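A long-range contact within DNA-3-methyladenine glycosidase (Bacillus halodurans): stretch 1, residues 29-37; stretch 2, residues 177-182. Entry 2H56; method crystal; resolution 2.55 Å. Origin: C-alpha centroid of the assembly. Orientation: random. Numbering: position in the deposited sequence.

Stretch 1, residues 29-37: QDSRLFQFI
Stretch 2 (177-182) KWLYGN

The contact joins the start of one helix, residues 31-37 (phi -55 to -74°, psi -23 to -49°), to the end of another, which closes at Tyr-180; the nearest CA atoms across it are those of Arg-32 and Leu-179, 7.2 Å apart, and 369 Å² is buried in all. The contacts run in opposite order along the two stretches, from Trp-178 at Phe-36 to Tyr-180 at Asp-30. Lys-177 (phi/psi -55/-40) lies out of reach, and its carbonyl accepts a weak bond from Gly-181 N (2.8 Å to Lys-177 O).

Trp-178 (-69/-47; chi1 t, chi2 92°) points its CB sideways, but its indole reaches Phe-36 (chi1 t, chi2 59°). The edge of the indole approaches the face of the phenyl ring in an offset arrangement: the six-membered ring centroids are 5.5 Å apart, the planes meet at 66°, and Trp-178 CZ3 lies 3.9 Å from Phe-36 CD1.

Leu-179 (-82/-24; chi1 t, chi2 p) packs against two residues of the first helix, with CD1 3.6 Å from Phe-36 CB and CD2 3.7 Å from Leu-33 CD1 (Leu-33 chi1 t, chi2 p). Its carbonyl, near the helix end, accepts a hydrogen bond from Arg-32, whose CB points toward stretch 2 and whose rotamer is m, t, p with chi4 107°. Arg-32 NE lies 2.9 Å from Leu-179 O, with an N-H...O angle of 147°, and the oxygen sits near the guanidinium plane, at its edge.

Tyr-180 (-129/-19; chi1 m, chi2 -77°) sets its CB sideways to stretch 1, but its hydroxyl end reaches Asp-30. The hydroxyl donates a very short hydrogen bond, 2.5 Å from Tyr-180 OH to Asp-30 OD2, while Tyr-180 CD1 lies 3.9 Å from Arg-32 CD. Asp-30 (-154/91; chi1 t, chi2 -21°) is also the N-cap: its OD1 accepts from Leu-33 N at 3.1 Å, so its carboxylate both caps the helix and anchors the tyrosine.

Gly-181 (-94/-158) leaves helical geometry, and Asn-182 (-118/52) continues into the loop.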

ATOM      1  N   GLN A  29     -16.889  -3.465 -16.928  1.00 66.98           N
ATOM      2  CA  GLN A  29     -17.191  -4.856 -17.145  1.00 69.10           C
ATOM      3  C   GLN A  29     -17.407  -5.564 -15.829  1.00 70.27           C
ATOM      4  O   GLN A  29     -17.131  -6.756 -15.735  1.00 73.50           O
ATOM      5  CB  GLN A  29     -16.059  -5.521 -17.915  1.00 69.31           C
ATOM      6  CG  GLN A  29     -15.555  -4.718 -19.108  1.00 66.28           C
ATOM      7  CD  GLN A  29     -14.514  -5.488 -19.872  1.00 64.55           C
ATOM      8  OE1 GLN A  29     -14.756  -5.971 -20.969  1.00 75.93           O
ATOM      9  NE2 GLN A  29     -13.368  -5.656 -19.276  1.00 74.23           N
ATOM     10  N   ASP A  30     -17.969  -4.840 -14.853  1.00 69.79           N
ATOM     11  CA  ASP A  30     -18.251  -5.349 -13.500  1.00 67.00           C
ATOM     12  C   ASP A  30     -19.417  -4.570 -12.840  1.00 64.62           C
ATOM     13  O   ASP A  30     -19.203  -3.565 -12.178  1.00 65.65           O
ATOM     14  CB  ASP A  30     -16.984  -5.159 -12.662  1.00 68.59           C
ATOM     15  CG  ASP A  30     -17.016  -5.909 -11.340  1.00 68.84           C
ATOM     16  OD1 ASP A  30     -18.135  -6.248 -10.868  1.00 65.49           O
ATOM     17  OD2 ASP A  30     -15.894  -6.164 -10.793  1.00 65.88           O
ATOM     18  N   SER A  31     -20.643  -5.036 -12.996  1.00 62.81           N
ATOM     19  CA  SER A  31     -21.788  -4.331 -12.426  1.00 63.52           C
ATOM     20  C   SER A  31     -21.950  -4.436 -10.923  1.00 62.45           C
ATOM     21  O   SER A  31     -22.633  -3.623 -10.323  1.00 61.00           O
ATOM     22  CB  SER A  31     -23.072  -4.810 -13.073  1.00 63.21           C
ATOM     23  OG  SER A  31     -23.173  -4.213 -14.331  1.00 69.22           O
ATOM     24  N   ARG A  32     -21.387  -5.472 -10.329  1.00 64.00           N
ATOM     25  CA  ARG A  32     -21.419  -5.624  -8.887  1.00 65.97           C
ATOM     26  C   ARG A  32     -20.598  -4.517  -8.286  1.00 64.32           C
ATOM     27  O   ARG A  32     -21.007  -3.895  -7.307  1.00 61.83           O
ATOM     28  CB  ARG A  32     -20.831  -6.973  -8.447  1.00 66.15           C
ATOM     29  CG  ARG A  32     -21.661  -8.148  -8.843  1.00 67.88           C
ATOM     30  CD  ARG A  32     -21.097  -9.483  -8.355  1.00 70.38           C
ATOM     31  NE  ARG A  32     -21.436  -9.672  -6.950  1.00 80.60           N
ATOM     32  CZ  ARG A  32     -22.342 -10.520  -6.486  1.00 80.30           C
ATOM     33  NH1 ARG A  32     -23.030 -11.306  -7.297  1.00 83.20           N
ATOM     34  NH2 ARG A  32     -22.552 -10.585  -5.183  1.00 83.10           N
ATOM     35  N   LEU A  33     -19.426  -4.291  -8.872  1.00 65.15           N
ATOM     36  CA  LEU A  33     -18.549  -3.212  -8.419  1.00 67.44           C
ATOM     37  C   LEU A  33     -19.227  -1.864  -8.633  1.00 68.18           C
ATOM     38  O   LEU A  33     -19.156  -0.983  -7.776  1.00 70.05           O
ATOM     39  CB  LEU A  33     -17.181  -3.281  -9.109  1.00 67.56           C
ATOM     40  CG  LEU A  33     -16.100  -2.321  -8.605  1.00 70.01           C
ATOM     41  CD1 LEU A  33     -15.872  -2.554  -7.126  1.00 52.97           C
ATOM     42  CD2 LEU A  33     -14.789  -2.427  -9.445  1.00 67.87           C
ATOM     43  N   PHE A  34     -19.936  -1.728  -9.747  1.00 67.93           N
ATOM     44  CA  PHE A  34     -20.676  -0.512 -10.007  1.00 68.61           C
ATOM     45  C   PHE A  34     -21.750  -0.237  -8.947  1.00 70.78           C
ATOM     46  O   PHE A  34     -21.875   0.900  -8.475  1.00 74.26           O
ATOM     47  CB  PHE A  34     -21.339  -0.582 -11.382  1.00 68.48           C
ATOM     48  CG  PHE A  34     -22.205   0.616 -11.692  1.00 68.64           C
ATOM     49  CD1 PHE A  34     -21.665   1.749 -12.256  1.00 67.37           C
ATOM     50  CD2 PHE A  34     -23.540   0.621 -11.364  1.00 64.95           C
ATOM     51  CE1 PHE A  34     -22.458   2.844 -12.524  1.00 65.72           C
ATOM     52  CE2 PHE A  34     -24.324   1.719 -11.619  1.00 66.39           C
ATOM     53  CZ  PHE A  34     -23.779   2.826 -12.204  1.00 65.68           C
ATOM     54  N   GLN A  35     -22.567  -1.255  -8.648  1.00 69.05           N
ATOM     55  CA  GLN A  35     -23.609  -1.161  -7.615  1.00 67.29           C
ATOM     56  C   GLN A  35     -23.000  -0.725  -6.263  1.00 66.26           C
ATOM     57  O   GLN A  35     -23.569   0.095  -5.542  1.00 63.24           O
ATOM     58  CB  GLN A  35     -24.365  -2.497  -7.476  1.00 65.71           C
ATOM     59  CG  GLN A  35     -25.368  -2.758  -8.595  1.00 66.22           C
ATOM     60  CD  GLN A  35     -26.127  -4.076  -8.459  1.00 68.51           C
ATOM     61  OE1 GLN A  35     -27.285  -4.087  -8.046  1.00 73.70           O
ATOM     62  NE2 GLN A  35     -25.486  -5.191  -8.819  1.00 66.98           N
ATOM     63  N   PHE A  36     -21.823  -1.252  -5.953  1.00 66.52           N
ATOM     64  CA  PHE A  36     -21.166  -0.934  -4.695  1.00 68.63           C
ATOM     65  C   PHE A  36     -20.647   0.495  -4.657  1.00 67.53           C
ATOM     66  O   PHE A  36     -20.850   1.200  -3.661  1.00 65.82           O
ATOM     67  CB  PHE A  36     -19.990  -1.869  -4.439  1.00 69.56           C
ATOM     68  CG  PHE A  36     -19.249  -1.551  -3.179  1.00 69.57           C
ATOM     69  CD1 PHE A  36     -19.906  -1.570  -1.965  1.00 69.51           C
ATOM     70  CD2 PHE A  36     -17.914  -1.203  -3.204  1.00 72.42           C
ATOM     71  CE1 PHE A  36     -19.241  -1.258  -0.794  1.00 65.19           C
ATOM     72  CE2 PHE A  36     -17.241  -0.886  -2.025  1.00 69.23           C
ATOM     73  CZ  PHE A  36     -17.909  -0.924  -0.827  1.00 67.58           C
ATOM     74  N   ILE A  37     -19.983   0.900  -5.741  1.00 65.72           N
ATOM     75  CA  ILE A  37     -19.368   2.220  -5.826  1.00 65.28           C
ATOM     76  C   ILE A  37     -20.420   3.306  -5.778  1.00 65.56           C
ATOM     77  O   ILE A  37     -20.210   4.337  -5.131  1.00 67.11           O
ATOM     78  CB  ILE A  37     -18.466   2.381  -7.079  1.00 66.14           C
ATOM     79  CG1 ILE A  37     -17.216   1.519  -6.954  1.00 67.46           C
ATOM     80  CG2 ILE A  37     -18.006   3.809  -7.252  1.00 59.22           C
ATOM     81  CD1 ILE A  37     -16.464   1.376  -8.246  1.00 69.28           C
ATOM     82  N   LYS A 177     -14.399 -11.489  -1.055  1.00 65.96           N
ATOM     83  CA  LYS A 177     -15.421 -12.431  -0.584  1.00 66.09           C
ATOM     84  C   LYS A 177     -16.759 -11.732  -0.376  1.00 66.32           C
ATOM     85  O   LYS A 177     -17.804 -12.271  -0.699  1.00 66.01           O
ATOM     86  CB  LYS A 177     -14.981 -13.097   0.732  1.00 64.66           C
ATOM     87  CG  LYS A 177     -13.927 -14.169   0.527  1.00 67.44           C
ATOM     88  CD  LYS A 177     -13.078 -14.437   1.770  1.00 67.09           C
ATOM     89  CE  LYS A 177     -13.842 -15.115   2.873  1.00 67.92           C
ATOM     90  NZ  LYS A 177     -12.910 -15.404   3.991  1.00 69.78           N
ATOM     91  N   TRP A 178     -16.713 -10.522   0.160  1.00 67.49           N
ATOM     92  CA  TRP A 178     -17.921  -9.781   0.505  1.00 67.95           C
ATOM     93  C   TRP A 178     -18.633  -9.369  -0.768  1.00 67.05           C
ATOM     94  O   TRP A 178     -19.824  -9.574  -0.922  1.00 67.65           O
ATOM     95  CB  TRP A 178     -17.530  -8.549   1.327  1.00 67.43           C
ATOM     96  CG  TRP A 178     -18.642  -7.781   1.900  1.00 64.73           C
ATOM     97  CD1 TRP A 178     -19.205  -7.945   3.135  1.00 68.73           C
ATOM     98  CD2 TRP A 178     -19.314  -6.690   1.292  1.00 63.94           C
ATOM     99  NE1 TRP A 178     -20.202  -7.024   3.322  1.00 71.04           N
ATOM    100  CE2 TRP A 178     -20.286  -6.239   2.200  1.00 72.23           C
ATOM    101  CE3 TRP A 178     -19.204  -6.055   0.060  1.00 67.27           C
ATOM    102  CZ2 TRP A 178     -21.130  -5.178   1.915  1.00 66.57           C
ATOM    103  CZ3 TRP A 178     -20.050  -5.019  -0.220  1.00 66.05           C
ATOM    104  CH2 TRP A 178     -20.997  -4.587   0.701  1.00 65.85           C
ATOM    105  N   LEU A 179     -17.863  -8.831  -1.696  1.00 68.77           N
ATOM    106  CA  LEU A 179     -18.395  -8.269  -2.926  1.00 71.34           C
ATOM    107  C   LEU A 179     -18.701  -9.304  -4.046  1.00 69.72           C
ATOM    108  O   LEU A 179     -19.516  -9.043  -4.906  1.00 69.34           O
ATOM    109  CB  LEU A 179     -17.388  -7.221  -3.419  1.00 74.23           C
ATOM    110  CG  LEU A 179     -17.790  -6.220  -4.503  1.00 78.78           C
ATOM    111  CD1 LEU A 179     -18.883  -5.289  -4.006  1.00 78.93           C
ATOM    112  CD2 LEU A 179     -16.552  -5.454  -4.883  1.00 78.03           C
ATOM    113  N   TYR A 180     -18.055 -10.465  -4.030  1.00 68.61           N
ATOM    114  CA  TYR A 180     -18.191 -11.455  -5.109  1.00 67.89           C
ATOM    115  C   TYR A 180     -18.527 -12.874  -4.623  1.00 66.85           C
ATOM    116  O   TYR A 180     -18.932 -13.714  -5.412  1.00 65.83           O
ATOM    117  CB  TYR A 180     -16.902 -11.503  -5.945  1.00 66.76           C
ATOM    118  CG  TYR A 180     -16.556 -10.195  -6.622  1.00 66.44           C
ATOM    119  CD1 TYR A 180     -17.218  -9.768  -7.774  1.00 63.25           C
ATOM    120  CD2 TYR A 180     -15.545  -9.385  -6.115  1.00 69.04           C
ATOM    121  CE1 TYR A 180     -16.875  -8.541  -8.393  1.00 65.19           C
ATOM    122  CE2 TYR A 180     -15.199  -8.182  -6.721  1.00 69.00           C
ATOM    123  CZ  TYR A 180     -15.865  -7.758  -7.848  1.00 66.69           C
ATOM    124  OH  TYR A 180     -15.487  -6.544  -8.385  1.00 69.92           O
ATOM    125  N   GLY A 181     -18.292 -13.165  -3.352  1.00 66.60           N
ATOM    126  CA  GLY A 181     -18.849 -14.360  -2.738  1.00 69.40           C
ATOM    127  C   GLY A 181     -20.132 -13.881  -2.105  1.00 71.23           C
ATOM    128  O   GLY A 181     -20.686 -12.846  -2.490  1.00 74.87           O
ATOM    129  N   ASN A 182     -20.628 -14.587  -1.123  1.00 70.01           N
ATOM    130  CA  ASN A 182     -21.679 -13.978  -0.370  1.00 71.86           C
ATOM    131  C   ASN A 182     -21.144 -13.856   1.031  1.00 73.05           C
ATOM    132  O   ASN A 182     -21.771 -14.275   2.000  1.00 73.12           O
ATOM    133  CB  ASN A 182     -22.964 -14.797  -0.465  1.00 72.53           C
ATOM    134  CG  ASN A 182     -24.183 -14.003  -0.073  1.00 73.09           C
ATOM    135  OD1 ASN A 182     -24.187 -12.771  -0.125  1.00 75.32           O
ATOM    136  ND2 ASN A 182     -25.227 -14.700   0.322  1.00 65.55           N
TER